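Local structure of L0028 (Mitochondria associated protein) (Escherichia coli, 3GCG) at residues I142-R145 and F150-S153; R54-T59 and A157-A162; H102-Q105 and Y109-Q112. The protein probably acts as an injected bacterial effector of the WxxxE class, switching on the host GTPase Cdc42 as a guanine nucleotide exchange factor. All coordinates share one frame; numbering follows the deposited sequence.

Interaction 1. Residues I142-R145 and F150-S153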
# COMPACT_ATOMS: atom_id res chain seq x y z
N ILE B 142 18.49 4.24 4.53
CA ILE B 142 18.47 5.24 3.47
C ILE B 142 17.80 6.52 3.93
O ILE B 142 18.19 7.62 3.55
CB ILE B 142 17.75 4.72 2.22
CG1 ILE B 142 18.65 3.73 1.49
CG2 ILE B 142 17.37 5.88 1.30
CD1 ILE B 142 18.07 3.19 0.21
N PHE B 143 16.77 6.35 4.76
CA PHE B 143 16.04 7.49 5.29
C PHE B 143 16.91 8.33 6.22
O PHE B 143 16.99 9.55 6.09
CB PHE B 143 14.81 7.00 6.07
CG PHE B 143 14.10 8.09 6.82
CD1 PHE B 143 13.34 9.04 6.13
CD2 PHE B 143 14.19 8.18 8.20
CE1 PHE B 143 12.69 10.06 6.81
CE2 PHE B 143 13.54 9.20 8.90
CZ PHE B 143 12.78 10.15 8.20
N GLU B 144 17.57 7.67 7.17
CA GLU B 144 18.41 8.36 8.15
C GLU B 144 19.65 9.05 7.59
O GLU B 144 20.20 9.94 8.23
CB GLU B 144 18.81 7.39 9.26
CG GLU B 144 17.61 6.77 9.96
CD GLU B 144 17.99 5.91 11.14
OE1 GLU B 144 19.00 5.17 11.04
OE2 GLU B 144 17.28 5.97 12.16
N ARG B 145 20.10 8.66 6.41
CA ARG B 145 21.28 9.28 5.83
C ARG B 145 20.92 10.48 4.96
O ARG B 145 21.75 11.36 4.73
CB ARG B 145 22.07 8.27 5.01
CG ARG B 145 22.45 7.04 5.81
CD ARG B 145 23.56 6.27 5.15
NE ARG B 145 24.02 5.18 5.99
CZ ARG B 145 25.11 4.46 5.74
NH1 ARG B 145 25.86 4.72 4.67
NH2 ARG B 145 25.45 3.47 6.56
N PHE B 150 15.26 13.84 12.00
CA PHE B 150 15.16 13.07 13.24
C PHE B 150 15.34 11.59 12.88
O PHE B 150 14.93 11.16 11.80
CB PHE B 150 13.79 13.29 13.90
CG PHE B 150 13.81 14.30 15.03
CD1 PHE B 150 14.48 14.01 16.22
CD2 PHE B 150 13.15 15.52 14.91
CE1 PHE B 150 14.50 14.93 17.27
CE2 PHE B 150 13.17 16.45 15.96
CZ PHE B 150 13.84 16.15 17.13
N LYS B 151 15.96 10.81 13.77
CA LYS B 151 16.21 9.38 13.53
C LYS B 151 15.02 8.50 13.92
O LYS B 151 14.21 8.89 14.76
CB LYS B 151 17.44 8.92 14.30
CG LYS B 151 18.75 9.50 13.80
CD LYS B 151 19.89 9.10 14.71
CE LYS B 151 21.24 9.53 14.13
NZ LYS B 151 22.35 9.18 15.07
N VAL B 152 14.95 7.32 13.33
CA VAL B 152 13.85 6.39 13.61
C VAL B 152 13.68 6.03 15.08
O VAL B 152 12.55 5.99 15.57
CB VAL B 152 14.00 5.09 12.79
CG1 VAL B 152 12.94 4.08 13.22
CG2 VAL B 152 13.85 5.39 11.31
N SER B 153 14.78 5.76 15.77
CA SER B 153 14.71 5.41 17.19
C SER B 153 14.16 6.59 17.97
O SER B 153 13.40 6.43 18.93
CB SER B 153 16.10 5.07 17.73
OG SER B 153 16.96 6.19 17.65
O HOH W 1 17.44 4.91 14.75
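Glu-144 reaches from the last turns of helix 124-146 to the start of the next helix. Its OE2 accepts a hydrogen bond from Val-152 N at 2.9 Å, with an N-H...O angle of 151°. The lone pair used is the anti one, away from OE1. Water 1 extends the polar contact: it donates to Glu-144 OE2 and accepts from Ser-153 N at 3.0 Å. One carboxylate oxygen thus serves two first-turn amides, one directly and one through water. The positive end of that helix would probably stabilise the charge. With an alanine here the carboxylate is gone, and Val-152 N would probably lose this acceptor and water 1 one of its two partners.

The apolar contact is looser. Phe-143 CD2 lies 4.2 Å from Val-152 CG2. The ring is swung there by its first torsion, with CG anti to the backbone N (chi1 172°). Separately, Phe-143 CE2 makes a van der Waals approach to a backbone oxygen, Phe-150 O, at 3.8 Å.

Lys-151 holds the N-cap position, and its N bonds to Glu-154 OE1. The contact is a helix-loop-helix turn. Phe-143 stacks on Tyr-51 and packs on Ile-52, and Val-152 touches Tyr-51 and Thr-55, so both helices rest on helix 41-67.

Interaction 2. Residues R54-T59 and A157-A162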
# COMPACT_ATOMS: atom_id res chain seq x y z
N ARG B 54 4.49 6.72 8.94
CA ARG B 54 4.37 5.28 8.99
C ARG B 54 5.14 4.77 10.21
O ARG B 54 4.69 3.86 10.89
CB ARG B 54 4.86 4.68 7.66
CG ARG B 54 6.17 3.97 7.68
CD ARG B 54 6.00 2.47 7.84
NE ARG B 54 7.25 1.78 7.55
CZ ARG B 54 7.68 1.49 6.33
NH1 ARG B 54 6.96 1.82 5.27
NH2 ARG B 54 8.86 0.91 6.16
N THR B 55 6.28 5.39 10.50
CA THR B 55 7.07 5.02 11.68
C THR B 55 6.19 5.22 12.91
O THR B 55 6.18 4.39 13.82
CB THR B 55 8.35 5.89 11.82
OG1 THR B 55 9.21 5.66 10.70
CG2 THR B 55 9.11 5.54 13.08
N VAL B 56 5.44 6.32 12.92
CA VAL B 56 4.55 6.60 14.03
C VAL B 56 3.42 5.58 14.10
O VAL B 56 3.14 5.03 15.16
CB VAL B 56 3.93 8.01 13.91
CG1 VAL B 56 2.86 8.19 14.97
CG2 VAL B 56 5.00 9.08 14.08
N ASN B 57 2.78 5.31 12.96
CA ASN B 57 1.69 4.34 12.93
C ASN B 57 2.16 2.94 13.32
O ASN B 57 1.42 2.18 13.92
CB ASN B 57 1.05 4.29 11.54
CG ASN B 57 -0.08 5.27 11.40
OD1 ASN B 57 -0.95 5.34 12.27
ND2 ASN B 57 -0.09 6.03 10.31
N ARG B 58 3.40 2.63 12.96
CA ARG B 58 4.01 1.35 13.26
C ARG B 58 4.17 1.21 14.78
O ARG B 58 3.95 0.14 15.35
CB ARG B 58 5.39 1.28 12.61
CG ARG B 58 5.85 -0.09 12.23
CD ARG B 58 6.31 -0.09 10.78
NE ARG B 58 5.95 -1.34 10.12
CZ ARG B 58 6.67 -2.45 10.17
NH1 ARG B 58 7.81 -2.49 10.84
NH2 ARG B 58 6.22 -3.54 9.58
N THR B 59 4.57 2.31 15.42
CA THR B 59 4.76 2.31 16.86
C THR B 59 3.41 2.14 17.55
O THR B 59 3.30 1.46 18.57
CB THR B 59 5.43 3.62 17.33
OG1 THR B 59 6.66 3.81 16.63
CG2 THR B 59 5.71 3.58 18.82
N ALA B 157 10.68 6.74 20.14
CA ALA B 157 10.69 7.13 21.55
C ALA B 157 9.72 8.30 21.79
O ALA B 157 8.92 8.27 22.71
CB ALA B 157 12.11 7.52 21.97
N ILE B 158 9.82 9.32 20.94
CA ILE B 158 8.94 10.46 21.05
C ILE B 158 7.48 10.00 20.98
O ILE B 158 6.64 10.45 21.76
CB ILE B 158 9.21 11.46 19.91
CG1 ILE B 158 10.61 12.07 20.09
CG2 ILE B 158 8.12 12.53 19.88
CD1 ILE B 158 11.01 13.03 18.99
N THR B 159 7.18 9.09 20.05
CA THR B 159 5.83 8.57 19.90
C THR B 159 5.39 7.81 21.16
O THR B 159 4.29 8.02 21.66
CB THR B 159 5.73 7.62 18.69
OG1 THR B 159 6.08 8.33 17.49
CG2 THR B 159 4.31 7.07 18.55
N GLN B 160 6.27 6.94 21.65
CA GLN B 160 5.98 6.16 22.86
C GLN B 160 5.58 7.08 24.00
O GLN B 160 4.65 6.79 24.76
CB GLN B 160 7.22 5.35 23.28
CG GLN B 160 7.53 4.15 22.41
CD GLN B 160 8.76 3.38 22.87
OE1 GLN B 160 9.86 3.93 22.93
NE2 GLN B 160 8.56 2.10 23.20
N ASN B 161 6.29 8.20 24.11
CA ASN B 161 6.03 9.18 25.15
C ASN B 161 4.69 9.87 24.91
O ASN B 161 4.05 10.34 25.85
CB ASN B 161 7.16 10.22 25.18
CG ASN B 161 7.36 10.81 26.56
OD1 ASN B 161 7.05 11.98 26.80
ND2 ASN B 161 7.87 10.00 27.49
N ALA B 162 4.27 9.95 23.64
CA ALA B 162 2.99 10.57 23.30
C ALA B 162 1.90 9.59 23.71
O ALA B 162 0.91 9.96 24.34
CB ALA B 162 2.92 10.85 21.80
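Thr-159 overlaps Val-56 and Thr-59, two residues about one turn apart on the facing helix. This is helix-helix packing in one arm of the chain, consistent with the V-shaped helical fold known from bacterial exchange factors of the SopE type. Helices 41-67 and 152-166 meet here, and helix 73-87 lies alongside through Phe-80, which touches Val-56. The axes of segments 54-59 and 157-162 come within 9.5 Å, with a crossing angle of -50°. No hydrogen bond joins the two segments; the contact is van der Waals, mostly between methyl groups.

The branches of Thr-159 divide the work. Its chi1 of -60° sets OG1 beside the backbone N and leaves CG2 anti to it. Thr-159 CG2 meets Thr-59 CG2 tip to tip at 3.8 Å. Its OG1 lies 3.7 Å from Val-56 CG2, but the polar need of that hydroxyl is met within its own helix by Ile-155 O. Val-56 comes across Thr-159 at a slant, and its CG1 is 4.0 Å from Thr-159 CG2. At the edge, Gln-160 adds its CG, 4.1 Å from Thr-59 CG2.

Thr-59 also turns its hydroxyl back to its own helix, so a buried polar group is satisfied while the methyl faces the neighbour. Thr-59 OG1 bonds to Thr-55 O at 2.9 Å. Thr-59 N bonds to the same oxygen, and the two donors reach it from opposite faces of the carbonyl plane.

Interaction 3. Residues H102-Q105 and Y109-Q112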
# COMPACT_ATOMS: atom_id res chain seq x y z
N HIS B 102 9.39 0.70 -1.41
CA HIS B 102 8.82 0.18 -2.64
C HIS B 102 9.83 0.27 -3.77
O HIS B 102 9.88 -0.60 -4.64
CB HIS B 102 7.53 0.92 -2.98
CG HIS B 102 6.37 0.48 -2.16
ND1 HIS B 102 5.94 -0.83 -2.12
CD2 HIS B 102 5.55 1.16 -1.32
CE1 HIS B 102 4.91 -0.94 -1.31
NE2 HIS B 102 4.65 0.26 -0.81
N PHE B 103 10.64 1.32 -3.76
CA PHE B 103 11.66 1.46 -4.78
C PHE B 103 12.62 0.26 -4.70
O PHE B 103 12.92 -0.37 -5.71
CB PHE B 103 12.44 2.76 -4.58
CG PHE B 103 13.72 2.81 -5.34
CD1 PHE B 103 13.72 2.92 -6.72
CD2 PHE B 103 14.93 2.72 -4.67
CE1 PHE B 103 14.92 2.94 -7.43
CE2 PHE B 103 16.14 2.74 -5.37
CZ PHE B 103 16.13 2.85 -6.75
N LEU B 104 13.10 -0.05 -3.50
CA LEU B 104 14.03 -1.17 -3.32
C LEU B 104 13.48 -2.49 -3.84
O LEU B 104 14.22 -3.30 -4.43
CB LEU B 104 14.39 -1.33 -1.83
CG LEU B 104 15.11 -0.17 -1.14
CD1 LEU B 104 15.20 -0.43 0.37
CD2 LEU B 104 16.50 0.00 -1.76
N GLN B 105 12.19 -2.71 -3.65
CA GLN B 105 11.54 -3.95 -4.07
C GLN B 105 11.83 -4.35 -5.52
O GLN B 105 11.95 -5.54 -5.82
CB GLN B 105 10.03 -3.83 -3.84
CG GLN B 105 9.22 -5.11 -4.07
CD GLN B 105 8.96 -5.37 -5.54
OE1 GLN B 105 8.66 -4.45 -6.30
NE2 GLN B 105 9.06 -6.63 -5.94
N TYR B 109 20.31 -3.87 -7.98
CA TYR B 109 21.40 -3.92 -7.01
C TYR B 109 20.92 -4.48 -5.67
O TYR B 109 21.55 -5.38 -5.10
CB TYR B 109 21.99 -2.52 -6.84
CG TYR B 109 23.08 -2.41 -5.79
CD1 TYR B 109 24.15 -3.30 -5.77
CD2 TYR B 109 23.05 -1.39 -4.84
CE1 TYR B 109 25.18 -3.17 -4.83
CE2 TYR B 109 24.07 -1.25 -3.89
CZ TYR B 109 25.12 -2.15 -3.89
OH TYR B 109 26.11 -2.02 -2.95
N PHE B 110 19.81 -3.95 -5.18
CA PHE B 110 19.24 -4.40 -3.91
C PHE B 110 18.85 -5.88 -3.94
O PHE B 110 19.14 -6.62 -3.01
CB PHE B 110 18.00 -3.59 -3.56
CG PHE B 110 17.30 -4.09 -2.33
CD1 PHE B 110 17.80 -3.80 -1.06
CD2 PHE B 110 16.15 -4.88 -2.44
CE1 PHE B 110 17.17 -4.30 0.07
CE2 PHE B 110 15.52 -5.38 -1.32
CZ PHE B 110 16.03 -5.09 -0.05
N ASN B 111 18.18 -6.30 -5.00
CA ASN B 111 17.74 -7.69 -5.09
C ASN B 111 18.88 -8.68 -5.28
O ASN B 111 18.76 -9.85 -4.90
CB ASN B 111 16.69 -7.84 -6.19
CG ASN B 111 15.30 -7.44 -5.70
OD1 ASN B 111 14.72 -8.11 -4.84
ND2 ASN B 111 14.76 -6.35 -6.23
N GLN B 112 19.99 -8.21 -5.85
CA GLN B 112 21.17 -9.05 -6.03
C GLN B 112 21.64 -9.38 -4.61
O GLN B 112 22.07 -10.50 -4.33
CB GLN B 112 22.24 -8.28 -6.82
CG GLN B 112 23.61 -8.97 -6.96
CD GLN B 112 23.53 -10.42 -7.43
OE1 GLN B 112 22.60 -10.82 -8.12
NE2 GLN B 112 24.53 -11.21 -7.06
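Leu-104 and Phe-110 form the tight part of this contact. Leu-104 CB sits over the centre of one face of the Phe-110 ring, 4.0 Å from the centroid and 12° off the normal. This is a CH-pi contact. The two side chains cross at about a right angle. Beyond CB, Leu-104 CD2 reaches Phe-110 CD1 at 4.1 Å. The backbone joins in: Leu-104 O is only 3.2 Å from Phe-110 CD2. Phe-110 reaches this place because its CG is anti to the backbone N (chi1 175°), which carries the ring across to helix 99-105.

The other side is polar, and Asn-111 there is partly exposed. It makes its link through the end of its amide. Asn-111 ND2 donates to Gln-105 O at 3.0 Å in a fairly straight bond of 166°. The oxygen lies near the amide plane of Asn-111, but the donor stands above the carbonyl plane of Gln-105. The same ND2 also bonds to Asn-107 O, in the turn between the helices, and Asn-111 OD1 accepts from Gln-131. The amide is therefore fixed from both ends. The side chain of Gln-105 starts away from this contact, and its OE1 accepts a hydrogen bond from a basic side chain of another protein chain.

The pair is a tight corner between two consecutive helices, 99-105 and 108-118. Helix 124-146 covers it through Ile-135 and Val-138, which both touch Phe-110. Leu-23 of helix 20-32 packs on Leu-104.

Following the chain from the N terminus, interaction 2 opens first, on helix 41-67. Interaction 3 then closes a short loop between helices 99-105 and 108-118. Interaction 1 follows in series and closes another short turn, from helix 124-146 to helix 152-166. Interaction 2 closes last, on that final helix, so its long loop encloses both others; none cross. Interactions 1 and 2 share helix 152-166 and touch where Val-152 meets Thr-55. Interactions 1 and 3 touch through Ile-142 and Leu-104. Interactions 2 and 3 do not touch and lie on opposite sides of the chain's centre. Interaction 1 touches both and so lies between them.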